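Local coordinates for protein MIPZ (Caulobacter crescentus, PDB 2XJ9) that positions the bacterial division plane as an inhibitor of cell division, a probable deviant Walker A ATPase that forms gradients by dimerizing and binding the nucleoid, at residues V9-K13 against G14-K18; A235-S238 against P239-P243. The protein carries 1 engineered substitution. All coordinates share one frame; numbering follows the deposited sequence.

Interaction 1 is the nucleotide-binding loop and interaction 2 a turn near the rim of the same P-loop fold. Their centres lie 28 Å apart, their nearest atoms are about 15 Å apart, and they do not touch. The 9-18 loop holds the phosphates of one nucleotide and sends Lys13 to the other across the dimer, close to a magnesium ion. Residues 235-243 belong to the connection after strand 213-215; the Leu237 side chain remains about 14 Å from a bound nucleotide. Helix 18-30 links the two regions: it starts where interaction 1 closes, and its Thr27 packs against Ala235 and Asp236.

Interaction 1. Residues V9-K13 against G14-K18; sequences VGNEK and GGAGK. With AGS (phosphothiophosphoric acid-adenylate ester), chain D; AGS (phosphothiophosphoric acid-adenylate ester), chain F.
The Asn11 side-chain amide has the Ala16 methyl and the backbone N of Lys13 above the same face. Ala16 CB leans over the amide end, 3.3 Å from Asn11 ND2. Lys13 N donates to Asn11 OD1 at 3.3 Å from 55° above the carbonyl plane, closing an Asx turn. ND2 itself is held by Pro132 O, which helps fix the amide's rotation.

The backbone carbonyl of Asn11 turns to the other lysine: Lys18 NZ meets Asn11 O in the carbonyl plane at 3.1 Å. Bends at chi3 and chi4 (-48° and -77°) curl the Lys18 chain back along the loop, so the same ammonium also reaches O1B of the chain D nucleotide, 2.9 Å from NZ. Gly17 N bonds to O1B too and Gly15 N to the bridging O3B, a ring of donors likely to offset the phosphate charge. Val9 CG1 packs alongside Lys18 CB at 3.7 Å.

Lys13 serves the other nucleotide: its NZ bonds O2A (2.7 Å) and O3G (2.8 Å) of the chain F nucleotide, which Lys18 of the second subunit also grips. Gly14 N adds a bond to O3G. A glycine-rich P-loop carrying a second, trans-acting lysine is the deviant Walker A motif of MinD/ParA-type ATPases, matching the dimer sandwiched around two nucleotides.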
# COMPACT_ATOMS: atom_id res chain seq x y z
N VAL A 9 1.68 -13.99 5.05
CA VAL A 9 1.78 -12.57 5.36
C VAL A 9 0.59 -11.82 4.78
O VAL A 9 0.40 -11.78 3.58
CB VAL A 9 3.05 -11.93 4.78
CG1 VAL A 9 3.12 -10.51 5.21
CG2 VAL A 9 4.30 -12.68 5.22
N GLY A 10 -0.22 -11.20 5.62
CA GLY A 10 -1.47 -10.68 5.13
C GLY A 10 -1.97 -9.37 5.70
O GLY A 10 -1.83 -9.09 6.88
N ASN A 11 -2.56 -8.58 4.82
CA ASN A 11 -3.32 -7.40 5.19
C ASN A 11 -3.94 -6.90 3.90
O ASN A 11 -3.23 -6.67 2.94
CB ASN A 11 -2.40 -6.32 5.74
CG ASN A 11 -3.15 -5.26 6.52
OD1 ASN A 11 -4.35 -5.07 6.35
ND2 ASN A 11 -2.44 -4.54 7.37
N GLU A 12 -5.27 -6.77 3.86
CA GLU A 12 -5.93 -6.23 2.68
C GLU A 12 -5.47 -4.78 2.35
O GLU A 12 -5.44 -4.39 1.19
CB GLU A 12 -7.44 -6.28 2.87
CG GLU A 12 -8.21 -5.55 1.79
CD GLU A 12 -9.37 -6.35 1.25
OE1 GLU A 12 -9.77 -7.33 1.92
OE2 GLU A 12 -9.89 -5.97 0.17
N LYS A 13 -5.13 -4.00 3.38
CA LYS A 13 -4.60 -2.65 3.22
C LYS A 13 -3.33 -2.61 2.37
O LYS A 13 -2.46 -3.45 2.54
CB LYS A 13 -4.30 -2.05 4.59
CG LYS A 13 -4.81 -0.65 4.78
CD LYS A 13 -4.28 0.24 3.71
CE LYS A 13 -4.80 1.65 3.88
NZ LYS A 13 -4.46 2.43 2.66
N GLY A 14 -3.22 -1.63 1.47
CA GLY A 14 -2.04 -1.53 0.63
C GLY A 14 -0.94 -0.93 1.48
O GLY A 14 -1.21 -0.18 2.41
N GLY A 15 0.30 -1.27 1.18
CA GLY A 15 1.42 -0.60 1.83
C GLY A 15 1.57 -0.87 3.31
O GLY A 15 2.30 -0.17 3.99
N ALA A 16 0.89 -1.89 3.81
CA ALA A 16 1.03 -2.26 5.20
C ALA A 16 2.45 -2.72 5.51
O ALA A 16 2.86 -2.69 6.66
CB ALA A 16 -0.00 -3.32 5.58
N GLY A 17 3.19 -3.14 4.49
CA GLY A 17 4.53 -3.67 4.68
C GLY A 17 4.67 -5.18 4.48
O GLY A 17 5.75 -5.74 4.72
N LYS A 18 3.59 -5.84 4.05
CA LYS A 18 3.58 -7.28 3.79
C LYS A 18 4.81 -7.79 3.09
O LYS A 18 5.45 -8.68 3.58
CB LYS A 18 2.35 -7.69 2.98
CG LYS A 18 1.06 -7.57 3.76
CD LYS A 18 -0.14 -7.93 2.90
CE LYS A 18 -0.12 -7.25 1.55
NZ LYS A 18 -0.53 -5.83 1.67
PG AGS D . 1.16 -3.86 -1.40
S1G AGS D . -0.34 -3.71 -1.15
O2G AGS D . 1.73 -3.02 -2.52
O3G AGS D . 1.68 -5.28 -1.49
PB AGS D . 2.88 -4.13 0.88
O1B AGS D . 2.05 -4.49 2.09
O2B AGS D . 3.63 -5.13 0.03
O3B AGS D . 1.89 -3.29 -0.07
PA AGS D . 5.47 -2.99 1.16
O1A AGS D . 6.14 -4.15 1.87
O2A AGS D . 5.74 -2.75 -0.28
O3A AGS D . 3.90 -3.02 1.40
O5' AGS D . 5.79 -1.64 1.97
C5' AGS D . 5.24 -0.41 1.52
C4' AGS D . 6.36 0.61 1.27
O4' AGS D . 6.96 0.81 2.52
C3' AGS D . 7.49 0.14 0.38
O3' AGS D . 8.02 1.27 -0.30
C2' AGS D . 8.59 -0.37 1.28
O2' AGS D . 9.85 -0.16 0.63
C1' AGS D . 8.35 0.49 2.51
N9 AGS D . 8.52 -0.07 3.87
C8 AGS D . 7.73 -1.00 4.45
N7 AGS D . 8.12 -1.24 5.74
C5 AGS D . 9.17 -0.42 5.97
C6 AGS D . 10.04 -0.16 7.10
N6 AGS D . 9.87 -0.85 8.25
N1 AGS D . 11.00 0.77 6.94
C2 AGS D . 11.19 1.45 5.80
N3 AGS D . 10.43 1.27 4.72
C4 AGS D . 9.42 0.36 4.76
PG AGS F . -4.15 1.72 -0.91
S1G AGS F . -5.30 2.55 -1.43
O2G AGS F . -3.31 0.95 -1.94
O3G AGS F . -4.51 0.88 0.29
PB AGS F . -3.09 4.41 -0.55
O1B AGS F . -2.21 4.59 -1.75
O2B AGS F . -4.52 4.86 -0.47
O3B AGS F . -3.12 2.81 -0.28
PA AGS F . -2.85 5.80 1.89
O1A AGS F . -3.18 7.13 1.28
O2A AGS F . -3.89 5.10 2.72
O3A AGS F . -2.23 4.92 0.70
O5' AGS F . -1.55 5.95 2.81
C5' AGS F . -0.84 4.83 3.31
C4' AGS F . -0.61 5.03 4.81
O4' AGS F . 0.27 6.12 5.01
C3' AGS F . -1.85 5.39 5.62
O3' AGS F . -1.82 4.77 6.92
C2' AGS F . -1.80 6.88 5.82
O2' AGS F . -2.27 7.02 7.14
C1' AGS F . -0.33 7.18 5.77
N9 AGS F . 0.24 8.38 5.10
C8 AGS F . 0.29 8.56 3.77
N7 AGS F . 0.96 9.69 3.48
C5 AGS F . 1.39 10.26 4.63
C6 AGS F . 2.16 11.48 4.99
N6 AGS F . 2.63 12.33 4.04
N1 AGS F . 2.39 11.69 6.31
C2 AGS F . 1.92 10.83 7.25
N3 AGS F . 1.22 9.71 7.00
C4 AGS F . 0.93 9.38 5.71

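Interaction 2. Residues A235-S238 against P239-P243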
# COMPACT_ATOMS: atom_id res chain seq x y z
N ALA A 235 20.45 -9.11 6.91
CA ALA A 235 20.94 -10.42 7.27
C ALA A 235 22.07 -10.87 6.35
O ALA A 235 22.73 -11.87 6.62
CB ALA A 235 19.80 -11.41 7.24
N ASP A 236 22.30 -10.15 5.26
CA ASP A 236 23.35 -10.49 4.30
C ASP A 236 24.62 -9.68 4.50
O ASP A 236 25.64 -9.95 3.88
CB ASP A 236 22.87 -10.23 2.89
CG ASP A 236 21.85 -11.21 2.45
OD1 ASP A 236 20.75 -10.77 2.07
OD2 ASP A 236 22.15 -12.42 2.46
N LEU A 237 24.57 -8.66 5.35
CA LEU A 237 25.64 -7.68 5.38
C LEU A 237 26.81 -8.00 6.29
O LEU A 237 27.15 -7.26 7.20
CB LEU A 237 25.09 -6.28 5.65
CG LEU A 237 24.14 -5.81 4.54
CD1 LEU A 237 23.71 -4.39 4.82
CD2 LEU A 237 24.81 -5.93 3.20
N SER A 238 27.51 -9.07 5.90
CA SER A 238 28.86 -9.35 6.39
C SER A 238 29.92 -8.52 5.65
O SER A 238 29.64 -7.91 4.62
CB SER A 238 29.17 -10.83 6.19
OG SER A 238 29.40 -11.09 4.81
N PRO A 239 31.15 -8.52 6.18
CA PRO A 239 32.36 -7.92 5.62
C PRO A 239 32.52 -8.13 4.11
O PRO A 239 33.03 -7.24 3.43
CB PRO A 239 33.48 -8.68 6.34
CG PRO A 239 32.91 -9.05 7.65
CD PRO A 239 31.43 -9.21 7.46
N GLN A 240 32.10 -9.29 3.60
CA GLN A 240 32.25 -9.62 2.18
C GLN A 240 31.20 -8.92 1.33
O GLN A 240 31.49 -8.38 0.26
CB GLN A 240 32.16 -11.13 1.95
CG GLN A 240 33.07 -11.98 2.85
CD GLN A 240 32.33 -12.56 4.05
OE1 GLN A 240 31.50 -13.46 3.91
NE2 GLN A 240 32.64 -12.04 5.24
N VAL A 241 29.97 -8.94 1.83
CA VAL A 241 28.84 -8.31 1.17
C VAL A 241 28.66 -6.89 1.69
O VAL A 241 28.25 -6.68 2.84
CB VAL A 241 27.54 -9.09 1.44
CG1 VAL A 241 26.38 -8.48 0.68
CG2 VAL A 241 27.72 -10.56 1.08
N ARG A 242 28.97 -5.91 0.85
CA ARG A 242 28.84 -4.51 1.25
C ARG A 242 28.67 -3.58 0.05
O ARG A 242 29.63 -2.93 -0.37
CB ARG A 242 30.03 -4.08 2.10
CG ARG A 242 31.37 -4.25 1.42
CD ARG A 242 32.47 -3.65 2.26
NE ARG A 242 31.91 -2.67 3.20
CZ ARG A 242 31.44 -1.48 2.86
NH1 ARG A 242 30.95 -0.66 3.78
NH2 ARG A 242 31.45 -1.10 1.59
N PRO A 243 27.45 -3.52 -0.49
CA PRO A 243 27.14 -2.62 -1.60
C PRO A 243 26.77 -1.25 -1.05
O PRO A 243 26.57 -0.29 -1.80
CB PRO A 243 25.90 -3.29 -2.23
CG PRO A 243 25.40 -4.33 -1.19
CD PRO A 243 26.24 -4.18 0.03
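Apolar packing joins Leu237 to Val241 and Pro243 across a tight reversal of the chain. The CD2 branch of Leu237 does the touching: it lies 3.9 Å from Val241 CG1 and equally far from CD of Pro243, whose ring and the leucine side chain cross obliquely. Val241 has CG1 anti to its own backbone N (chi1 -176°), which turns that methyl to the leucine and sends CG2 alongside the Ser238 hydroxyl. The isopropyl group also sits against the chain, with Val241 CB 3.2 Å from Asp236 O. A glycine in place of Val241 would probably leave Leu237 CD2 without its methyl neighbour and open a gap beside Ile64, which packs on the same side chain. Leu227 and Leu232 extend the apolar cluster, touching Leu237 and Pro243 respectively.

In the backbone, Leu237 is the centre of an inverse gamma turn, with Ser238 N donating to Asp236 O at 2.9 Å. This turn ends a 3-10 segment in the long connection between strand 213-215, an outermost strand of the parallel sheet, and helix 249-263.

Polar contacts gather round the Ser238 hydroxyl. Gln240 N makes a weak, long hydrogen bond to Ser238 OG, at 3.5 Å with an N-H...O angle of 144°. The Gln240 chain bends at chi2 (99°) and folds its amide back, so that Ser238 OG stands over the amide face, 3.4 Å from Gln240 CD.

Charge enters through Asp236, whose carboxylate points out of the turn. OD2 takes a hydrogen bond from Tyr31, just past helix 18-30, and a salt bridge from Arg55 of helix 47-62; OD1 accepts from Thr233 N, within the same connection.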